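Local coordinates for HcgB (Methanococcus maripaludis, PDB 5D5P), which probably transfers a guanylyl group to the pyridinol precursor during biosynthesis of the iron-guanylylpyridinol cofactor of [Fe]-hydrogenase, at residues V40-S45 with A63-L68; L97-G102 with L113-K118; A29-I34 with I153-K158; S54-R59 with E145-L150. One frame throughout, in Å; residues are numbered along the deposited sequence.

Contact 1: residues V40-S45 with A63-L68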
# COMPACT_ATOMS: atom_id res chain seq x y z
N VAL A 40 12.68 -17.71 -2.90
CA VAL A 40 11.52 -16.84 -2.81
C VAL A 40 10.52 -17.46 -1.87
O VAL A 40 10.19 -18.63 -2.04
CB VAL A 40 10.87 -16.63 -4.19
CG1 VAL A 40 9.62 -15.78 -4.08
CG2 VAL A 40 11.87 -15.98 -5.17
N THR A 41 10.03 -16.69 -0.90
CA THR A 41 9.01 -17.18 0.01
C THR A 41 7.71 -16.47 -0.26
O THR A 41 7.68 -15.25 -0.38
CB THR A 41 9.42 -16.99 1.49
OG1 THR A 41 10.46 -17.92 1.83
CG2 THR A 41 8.23 -17.27 2.43
N VAL A 42 6.63 -17.23 -0.39
CA VAL A 42 5.31 -16.65 -0.53
C VAL A 42 4.62 -16.80 0.83
O VAL A 42 4.51 -17.89 1.37
CB VAL A 42 4.48 -17.33 -1.63
CG1 VAL A 42 3.21 -16.57 -1.84
CG2 VAL A 42 5.31 -17.39 -2.94
N ALA A 43 4.21 -15.67 1.38
CA ALA A 43 3.70 -15.62 2.74
C ALA A 43 2.23 -16.02 2.76
O ALA A 43 1.37 -15.21 3.04
CB ALA A 43 3.89 -14.20 3.34
N THR A 44 1.96 -17.27 2.44
CA THR A 44 0.60 -17.79 2.44
C THR A 44 0.64 -19.25 2.78
O THR A 44 1.67 -19.90 2.59
CB THR A 44 -0.07 -17.64 1.07
OG1 THR A 44 -1.44 -18.02 1.18
CG2 THR A 44 0.62 -18.53 0.04
N SER A 45 -0.47 -19.80 3.27
CA SER A 45 -0.55 -21.23 3.40
C SER A 45 -1.64 -21.82 2.50
O SER A 45 -1.93 -23.02 2.57
CB SER A 45 -0.79 -21.60 4.86
OG SER A 45 -1.91 -20.88 5.33
N ALA A 63 14.60 -19.53 -9.21
CA ALA A 63 14.58 -19.60 -7.76
C ALA A 63 13.87 -20.83 -7.22
O ALA A 63 13.00 -21.39 -7.88
CB ALA A 63 13.94 -18.36 -7.20
N ASN A 64 14.27 -21.26 -6.02
CA ASN A 64 13.44 -22.16 -5.24
C ASN A 64 12.30 -21.32 -4.71
O ASN A 64 12.57 -20.35 -4.01
CB ASN A 64 14.23 -22.79 -4.09
CG ASN A 64 15.51 -23.45 -4.55
OD1 ASN A 64 15.56 -24.09 -5.61
ND2 ASN A 64 16.57 -23.29 -3.76
N ILE A 65 11.05 -21.69 -4.97
CA ILE A 65 9.92 -20.87 -4.48
C ILE A 65 9.17 -21.70 -3.47
O ILE A 65 8.80 -22.82 -3.75
CB ILE A 65 8.95 -20.43 -5.60
CG1 ILE A 65 9.72 -19.71 -6.72
CG2 ILE A 65 7.89 -19.52 -5.04
CD1 ILE A 65 8.86 -19.38 -7.92
N SER A 66 8.92 -21.14 -2.28
CA SER A 66 8.37 -21.95 -1.18
C SER A 66 7.21 -21.24 -0.51
O SER A 66 7.20 -20.02 -0.48
CB SER A 66 9.46 -22.22 -0.14
OG SER A 66 10.56 -22.88 -0.73
N MET A 67 6.27 -21.99 0.06
CA MET A 67 5.26 -21.35 0.93
C MET A 67 5.89 -21.13 2.29
O MET A 67 6.69 -21.92 2.74
CB MET A 67 3.99 -22.19 1.13
CG MET A 67 2.96 -22.13 0.04
SD MET A 67 1.42 -22.98 0.52
CE MET A 67 2.07 -24.62 0.82
N LEU A 68 5.40 -20.14 3.00
CA LEU A 68 5.82 -19.91 4.37
C LEU A 68 5.15 -20.95 5.26
O LEU A 68 3.93 -21.11 5.19
CB LEU A 68 5.43 -18.51 4.81
CG LEU A 68 5.78 -18.06 6.24
CD1 LEU A 68 7.28 -18.00 6.42
CD2 LEU A 68 5.16 -16.73 6.49
O HOH W 1 9.29 -20.15 4.18
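Two parallel strands pair Val40 with Ile65, Thr41 with Ser66 and Val42 with Met67. Four backbone hydrogen bonds join them. The N-H of Val40 points at Asn64 O, and Val40 O accepts from the N-H of Ser66. Val42 repeats this one step on, with Val42 N 2.8 Å from Ser66 O and Leu68 N 2.9 Å from Val42 O. The bond from Leu68 N is the most bent of the four, 143° at the hydrogen. Ala43 is the centre of an inverse gamma turn.

The side chain of Met67 runs along the backbone of Thr44 and Ser45, just past strand 39-43. Its CB lies 3.6 Å from Thr44 O. CG sits anti to the carbonyl carbon (chi1 -81°) and is equally close to that oxygen. SD continues past it, 3.8 Å from Ser45 C. On the same face of the sheet, Val42 CG2 meets Ile65 CG2 at 4.0 Å, and Val40 CG2 touches Ala63 CB at 3.8 Å. On the other face, Thr41 CG2 packs obliquely against Leu68 CB at 3.9 Å.

The pair forms the two strands of a right-handed beta-alpha-beta unit, with helix 47-57 as the connection. That helix covers the face of Val42 and Met67 through Phe50, and Val53 also packs on Val42. Helix 81-92 lies over Thr41 and Leu68 through Ala89. Strand 97-103 flanks strand 39-43 on its other edge, which leaves strand 64-67 outermost in this chain.

Contact 2: residues L97-G102 with L113-K118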
# COMPACT_ATOMS: atom_id res chain seq x y z
N LEU A 97 13.62 -12.96 -1.46
CA LEU A 97 12.48 -12.21 -1.95
C LEU A 97 11.24 -12.76 -1.26
O LEU A 97 11.11 -13.97 -1.11
CB LEU A 97 12.36 -12.35 -3.48
CG LEU A 97 11.57 -11.26 -4.22
CD1 LEU A 97 12.33 -9.91 -4.22
CD2 LEU A 97 11.21 -11.72 -5.63
N ILE A 98 10.36 -11.87 -0.81
CA ILE A 98 9.14 -12.26 -0.12
C ILE A 98 7.95 -11.67 -0.87
O ILE A 98 7.91 -10.48 -1.16
CB ILE A 98 9.11 -11.77 1.34
CG1 ILE A 98 10.14 -12.52 2.19
CG2 ILE A 98 7.71 -11.98 1.97
CD1 ILE A 98 11.58 -12.05 1.99
N ILE A 99 6.97 -12.52 -1.18
CA ILE A 99 5.73 -12.02 -1.75
C ILE A 99 4.64 -12.23 -0.74
O ILE A 99 4.47 -13.34 -0.24
CB ILE A 99 5.37 -12.71 -3.08
CG1 ILE A 99 6.52 -12.48 -4.06
CG2 ILE A 99 4.02 -12.13 -3.59
CD1 ILE A 99 6.42 -13.31 -5.24
N THR A 100 3.98 -11.15 -0.36
CA THR A 100 2.97 -11.23 0.68
C THR A 100 1.68 -10.59 0.24
O THR A 100 1.68 -9.68 -0.58
CB THR A 100 3.46 -10.53 1.98
OG1 THR A 100 2.44 -10.60 2.97
CG2 THR A 100 3.79 -9.05 1.72
N ARG A 101 0.56 -11.09 0.76
CA ARG A 101 -0.70 -10.47 0.44
C ARG A 101 -1.56 -10.55 1.68
O ARG A 101 -1.47 -11.52 2.41
CB ARG A 101 -1.35 -11.20 -0.72
CG ARG A 101 -2.68 -10.68 -1.08
CD ARG A 101 -3.47 -11.64 -1.92
NE ARG A 101 -4.61 -10.91 -2.42
CZ ARG A 101 -5.87 -11.13 -2.08
NH1 ARG A 101 -6.18 -12.08 -1.19
NH2 ARG A 101 -6.81 -10.39 -2.63
N GLY A 102 -2.33 -9.51 1.95
CA GLY A 102 -3.20 -9.52 3.11
C GLY A 102 -3.94 -8.20 3.14
O GLY A 102 -3.90 -7.43 2.18
N LEU A 113 -0.92 -6.42 -1.96
CA LEU A 113 0.17 -7.34 -2.23
C LEU A 113 1.48 -6.53 -2.23
O LEU A 113 1.54 -5.44 -2.77
CB LEU A 113 -0.03 -8.07 -3.59
CG LEU A 113 1.12 -9.00 -3.99
CD1 LEU A 113 0.56 -10.17 -4.81
CD2 LEU A 113 2.13 -8.26 -4.86
N LEU A 114 2.52 -7.08 -1.60
CA LEU A 114 3.85 -6.46 -1.59
C LEU A 114 4.89 -7.45 -2.06
O LEU A 114 4.78 -8.66 -1.81
CB LEU A 114 4.23 -5.99 -0.18
CG LEU A 114 3.34 -4.91 0.46
CD1 LEU A 114 3.75 -4.73 1.95
CD2 LEU A 114 3.46 -3.60 -0.28
N ILE A 115 5.87 -6.95 -2.77
CA ILE A 115 7.11 -7.68 -2.99
C ILE A 115 8.19 -6.99 -2.17
O ILE A 115 8.41 -5.78 -2.33
CB ILE A 115 7.49 -7.73 -4.48
CG1 ILE A 115 6.32 -8.27 -5.29
CG2 ILE A 115 8.77 -8.54 -4.66
CD1 ILE A 115 6.65 -8.42 -6.80
N MET A 116 8.76 -7.75 -1.24
CA MET A 116 9.74 -7.27 -0.29
C MET A 116 11.09 -7.98 -0.47
O MET A 116 11.15 -9.12 -0.93
CB MET A 116 9.21 -7.46 1.12
CG MET A 116 7.96 -6.59 1.38
SD MET A 116 7.03 -7.19 2.82
CE MET A 116 8.20 -7.08 4.15
N ASP A 117 12.18 -7.32 -0.08
CA ASP A 117 13.47 -7.99 -0.22
C ASP A 117 13.88 -8.62 1.12
O ASP A 117 13.09 -8.68 2.06
CB ASP A 117 14.55 -7.02 -0.74
CG ASP A 117 15.14 -6.12 0.35
OD1 ASP A 117 14.56 -6.00 1.44
OD2 ASP A 117 16.25 -5.60 0.14
N LYS A 118 15.11 -9.09 1.19
CA LYS A 118 15.55 -9.90 2.33
C LYS A 118 15.58 -9.14 3.64
O LYS A 118 15.63 -9.77 4.69
CB LYS A 118 16.94 -10.49 2.04
CG LYS A 118 17.97 -9.42 1.74
CD LYS A 118 19.34 -10.03 1.45
CE LYS A 118 20.30 -8.96 0.95
NZ LYS A 118 20.40 -7.84 1.92
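A beta hairpin at the centre of the sheet brings Ile98 opposite Met116 and Thr100 opposite Leu114. Both are hydrogen-bonded pairs of antiparallel strands. Ile98 N donates to Met116 O at 2.9 Å, and Met116 N returns a nearly straight bond to Ile98 O (177° at the hydrogen). Thr100 and Leu114 exchange the same two bonds. In the non-hydrogen-bonded pairs, CA-H groups point at carbonyl oxygens; the shortest such contact, Leu113 CA to Thr100 O at 3.2 Å, is in the pair Arg101-Leu113.

Thr100 and Leu114 lie side by side and point the same way, with Thr100 CG2 3.6 Å from Leu114 CB. The threonine has OG1 anti to the backbone N (chi1 179°), and this leaves CG2 between N and the carbonyl carbon. That methyl also reaches Met116 SD at 3.9 Å. Thr100 OG1 hydrogen-bonds to Ala82 O. Helix 81-92 packs on Ile98, Thr100 and Met116 of this face; Leu114 touches Ile122 of strand 122-128.

The hairpin is where the mixed sheet changes direction: strand 97-103 is parallel to strand 39-43, while strand 111-117 is antiparallel to both 97-103 and 122-128. On the opposite face, the side chains of Leu97 and Ile115 cross obliquely, with Leu97 CD1 3.8 Å from Ile115 CG2, and Ile99 CG2 meets Leu113 CD1 at 4.2 Å. Helix 47-57 packs on Ile99. Helix 138-151 packs on Ile115, and its Glu145 forms a salt bridge with Arg101 NE.

Contact 3: residues A29-I34 with I153-K158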
# COMPACT_ATOMS: atom_id res chain seq x y z
N ALA A 29 17.63 -1.39 -10.41
CA ALA A 29 18.03 -2.11 -9.20
C ALA A 29 16.92 -2.99 -8.64
O ALA A 29 17.16 -4.10 -8.19
CB ALA A 29 18.50 -1.13 -8.15
N ILE A 30 15.69 -2.48 -8.65
CA ILE A 30 14.54 -3.27 -8.22
C ILE A 30 14.35 -4.50 -9.13
O ILE A 30 14.13 -5.63 -8.66
CB ILE A 30 13.26 -2.40 -8.21
CG1 ILE A 30 13.30 -1.41 -7.03
CG2 ILE A 30 12.01 -3.30 -8.08
CD1 ILE A 30 12.21 -0.31 -7.09
N GLN A 31 14.45 -4.29 -10.43
CA GLN A 31 14.29 -5.40 -11.35
C GLN A 31 15.35 -6.46 -11.09
O GLN A 31 15.07 -7.66 -11.10
CB GLN A 31 14.36 -4.91 -12.80
CG GLN A 31 13.20 -4.02 -13.20
CD GLN A 31 13.28 -3.56 -14.64
OE1 GLN A 31 14.20 -3.93 -15.37
NE2 GLN A 31 12.32 -2.74 -15.06
N SER A 32 16.58 -6.01 -10.84
CA SER A 32 17.70 -6.91 -10.62
C SER A 32 17.53 -7.76 -9.37
O SER A 32 17.80 -8.95 -9.37
CB SER A 32 19.00 -6.10 -10.54
OG SER A 32 20.10 -6.96 -10.32
N THR A 33 17.05 -7.14 -8.30
CA THR A 33 16.79 -7.79 -7.04
C THR A 33 15.76 -8.89 -7.20
O THR A 33 15.89 -9.96 -6.62
CB THR A 33 16.30 -6.76 -6.01
OG1 THR A 33 17.35 -5.80 -5.80
CG2 THR A 33 15.96 -7.43 -4.69
N ILE A 34 14.71 -8.59 -7.96
CA ILE A 34 13.63 -9.56 -8.18
C ILE A 34 14.12 -10.71 -9.06
O ILE A 34 13.92 -11.88 -8.74
CB ILE A 34 12.37 -8.89 -8.82
CG1 ILE A 34 11.68 -7.98 -7.80
CG2 ILE A 34 11.40 -9.95 -9.34
CD1 ILE A 34 10.56 -7.09 -8.36
N ILE A 153 7.02 -1.73 -11.97
CA ILE A 153 8.47 -1.51 -11.92
C ILE A 153 9.17 -2.06 -13.17
O ILE A 153 10.39 -2.23 -13.17
CB ILE A 153 9.13 -2.08 -10.63
CG1 ILE A 153 8.71 -3.52 -10.32
CG2 ILE A 153 8.77 -1.19 -9.46
CD1 ILE A 153 9.39 -4.58 -11.21
N GLY A 154 8.39 -2.27 -14.22
CA GLY A 154 8.94 -2.52 -15.56
C GLY A 154 9.13 -3.97 -15.94
O GLY A 154 9.76 -4.27 -16.97
N ILE A 155 8.58 -4.87 -15.14
CA ILE A 155 8.63 -6.29 -15.47
C ILE A 155 7.29 -6.73 -16.04
O ILE A 155 6.29 -6.74 -15.32
CB ILE A 155 8.98 -7.16 -14.25
CG1 ILE A 155 10.41 -6.87 -13.80
CG2 ILE A 155 8.84 -8.63 -14.62
CD1 ILE A 155 10.87 -7.71 -12.61
N VAL A 156 7.29 -7.08 -17.33
CA VAL A 156 6.07 -7.51 -18.00
C VAL A 156 6.01 -9.03 -18.18
O VAL A 156 6.87 -9.63 -18.82
CB VAL A 156 5.93 -6.83 -19.37
CG1 VAL A 156 4.63 -7.25 -20.02
CG2 VAL A 156 5.95 -5.32 -19.22
N VAL A 157 4.98 -9.63 -17.60
CA VAL A 157 4.72 -11.05 -17.76
C VAL A 157 3.45 -11.25 -18.59
O VAL A 157 2.35 -10.87 -18.16
CB VAL A 157 4.56 -11.76 -16.40
CG1 VAL A 157 4.95 -13.22 -16.51
CG2 VAL A 157 5.43 -11.08 -15.37
N LYS A 158 3.59 -11.82 -19.78
CA LYS A 158 2.44 -12.02 -20.66
C LYS A 158 2.04 -13.50 -20.76
O LYS A 158 2.90 -14.38 -20.82
CB LYS A 158 2.73 -11.47 -22.06
CG LYS A 158 2.75 -9.94 -22.14
CD LYS A 158 1.37 -9.35 -21.85
CE LYS A 158 1.37 -7.84 -22.01
NZ LYS A 158 -0.02 -7.31 -22.06
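Gln31 reaches from helix 24-35 to the peptide that follows Ile153, at the Schellman motif that ends helix 138-151. Its NE2 donates to Ile153 O at 2.7 Å, with 170° at the hydrogen. The approach is in the carbonyl plane, on a lone pair, and the oxygen lies in the plane of the glutamine amide. Beyond CG the chain is extended (chi2 -179°), which carries CD out from the helix. NE2 also lies against Gly154 CA at 3.4 Å.

Three isoleucine pairs pack beside this bond. Ile30 CG2 meets Ile153 CG1 at 4.0 Å. Ile34 and Ile153 touch tip to tip through their CD1 atoms, also 4.0 Å apart. Ile34 CG2 packs obliquely on Ile155 CD1.

Farther out, Leu123 of strand 122-128 packs against Ile30 and Ile34, and Ile60 covers Ile34 and Ile155. Gly108 of the second subunit packs on Ile30 and Ile153, so this corner lies at the dimer interface. Gly154 is the C-prime residue of the Schellman motif, with positive phi (94°). Its N hydrogen-bonds to Glu151 O, and Ile155 N hydrogen-bonds to Leu150 O.

Contact 4: residues S54-R59 with E145-L150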
# COMPACT_ATOMS: atom_id res chain seq x y z
N SER A 54 3.51 -18.62 -7.69
CA SER A 54 4.68 -19.39 -8.10
C SER A 54 4.77 -19.49 -9.62
O SER A 54 5.85 -19.36 -10.19
CB SER A 54 4.63 -20.78 -7.45
OG SER A 54 5.74 -21.56 -7.85
N ASP A 55 3.64 -19.70 -10.28
CA ASP A 55 3.66 -19.83 -11.73
C ASP A 55 4.15 -18.56 -12.40
O ASP A 55 4.86 -18.62 -13.39
CB ASP A 55 2.28 -20.20 -12.26
CG ASP A 55 1.92 -21.66 -12.00
OD1 ASP A 55 2.83 -22.43 -11.61
OD2 ASP A 55 0.74 -22.03 -12.17
N ILE A 56 3.82 -17.40 -11.83
CA ILE A 56 4.26 -16.14 -12.43
C ILE A 56 5.72 -15.88 -12.13
O ILE A 56 6.49 -15.54 -13.02
CB ILE A 56 3.41 -14.95 -11.91
CG1 ILE A 56 2.01 -15.01 -12.52
CG2 ILE A 56 4.10 -13.62 -12.26
CD1 ILE A 56 1.02 -14.12 -11.80
N ILE A 57 6.09 -16.02 -10.87
CA ILE A 57 7.45 -15.70 -10.44
C ILE A 57 8.47 -16.65 -11.07
O ILE A 57 9.63 -16.28 -11.29
CB ILE A 57 7.56 -15.73 -8.92
CG1 ILE A 57 6.67 -14.64 -8.34
CG2 ILE A 57 8.99 -15.53 -8.46
CD1 ILE A 57 7.03 -13.24 -8.81
N SER A 58 8.03 -17.88 -11.35
CA SER A 58 8.91 -18.88 -11.95
C SER A 58 9.36 -18.49 -13.34
O SER A 58 10.39 -18.95 -13.81
CB SER A 58 8.23 -20.25 -12.04
OG SER A 58 8.11 -20.82 -10.75
N ARG A 59 8.59 -17.61 -13.98
CA ARG A 59 8.92 -17.20 -15.34
C ARG A 59 9.96 -16.08 -15.38
O ARG A 59 10.51 -15.79 -16.43
CB ARG A 59 7.67 -16.75 -16.10
CG ARG A 59 6.71 -17.88 -16.42
CD ARG A 59 5.49 -17.38 -17.16
NE ARG A 59 5.85 -16.81 -18.46
CZ ARG A 59 5.02 -16.11 -19.22
NH1 ARG A 59 3.78 -15.89 -18.80
NH2 ARG A 59 5.42 -15.63 -20.39
N GLU A 145 -3.12 -8.71 -9.07
CA GLU A 145 -2.32 -7.96 -8.09
C GLU A 145 -0.85 -8.13 -8.45
O GLU A 145 -0.09 -7.16 -8.45
CB GLU A 145 -2.55 -8.45 -6.64
CG GLU A 145 -3.89 -8.01 -6.03
CD GLU A 145 -4.20 -8.75 -4.74
OE1 GLU A 145 -3.38 -9.61 -4.32
OE2 GLU A 145 -5.28 -8.48 -4.15
N LEU A 146 -0.47 -9.37 -8.75
CA LEU A 146 0.96 -9.64 -8.92
C LEU A 146 1.47 -9.09 -10.24
O LEU A 146 2.55 -8.47 -10.30
CB LEU A 146 1.24 -11.14 -8.81
CG LEU A 146 2.70 -11.56 -8.98
CD1 LEU A 146 3.57 -10.78 -8.02
CD2 LEU A 146 2.82 -13.06 -8.69
N ILE A 147 0.69 -9.29 -11.29
CA ILE A 147 1.05 -8.77 -12.61
C ILE A 147 1.14 -7.24 -12.55
O ILE A 147 2.06 -6.63 -13.12
CB ILE A 147 0.06 -9.22 -13.69
CG1 ILE A 147 0.22 -10.72 -13.94
CG2 ILE A 147 0.29 -8.46 -14.98
CD1 ILE A 147 -0.73 -11.27 -14.96
N THR A 148 0.21 -6.62 -11.84
CA THR A 148 0.22 -5.17 -11.69
C THR A 148 1.47 -4.70 -10.94
O THR A 148 2.13 -3.73 -11.34
CB THR A 148 -1.05 -4.67 -10.95
OG1 THR A 148 -2.19 -4.91 -11.78
CG2 THR A 148 -0.97 -3.17 -10.70
N ALA A 149 1.80 -5.40 -9.86
CA ALA A 149 2.95 -5.00 -9.03
C ALA A 149 4.24 -5.13 -9.84
O ALA A 149 5.15 -4.31 -9.71
CB ALA A 149 3.02 -5.82 -7.74
N LEU A 150 4.31 -6.15 -10.69
CA LEU A 150 5.51 -6.32 -11.51
C LEU A 150 5.55 -5.28 -12.63
O LEU A 150 6.60 -4.70 -12.87
CB LEU A 150 5.60 -7.73 -12.09
CG LEU A 150 5.85 -8.81 -11.04
CD1 LEU A 150 5.58 -10.18 -11.65
CD2 LEU A 150 7.27 -8.75 -10.47
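Ile56 and Leu146 meet tip to tip between two helices, with Ile56 CD1 3.7 Å from Leu146 CD2. The isoleucine holds CG1 anti to its carbonyl carbon (chi1 -72°), and CG2 is then anti to the backbone N. Its two branches take different partners. The side chains of Ile56 and Ile147 cross at about a right angle, with Ile56 CD1 4.1 Å from Ile147 CG1. Ile56 CG2 lies 3.8 Å from Leu150 CD1, where the two side chains slide past each other in opposite directions.

Leu146 holds CG anti to the backbone N (chi1 180°). Its CD2 fits against Ile56 CB, CG2 and CD1. Leu150 instead holds CG anti to the carbonyl carbon. Ile57 adds a lighter contact: its side chain crosses that of Leu146 at about a right angle, with Ile57 CG1 4.2 Å from Leu146 CD2.

No hydrogen bond spans the two segments. Within the first, Ser58 OG donates to Ser54 O at 2.7 Å from above the carbonyl plane, while Ser58 N reaches that oxygen from the opposite face. Ile57 also packs on Ile65 of strand 64-67, and Leu150 on Ile115 of strand 111-117. Two neighbouring helices, 47-57 and 138-151, thus pack on one face of a sheet, as in three-layer alpha/beta folds.

From the N terminus, helix 24-35 supplies the first half of contact 3, which closes only near the C terminus and encloses the other three. Contact 1 opens next, on strand 39-43, and closes at strand 64-67. Contact 4 opens inside that loop, on helix 47-57, and closes at helix 138-151, so contacts 1 and 4 cross. Contact 2 is the short hairpin loop, nested within contacts 4 and 3 and in series after contact 1. Contacts 1 and 2 share the sheet through neighbouring strands 39-43 and 97-103. Contact 4 joins two helices over it. Contact 3 ties the C-terminal segment to the early helix, and Arg59 NH1 probably hydrogen-bonds to Lys158 O, joining contacts 3 and 4.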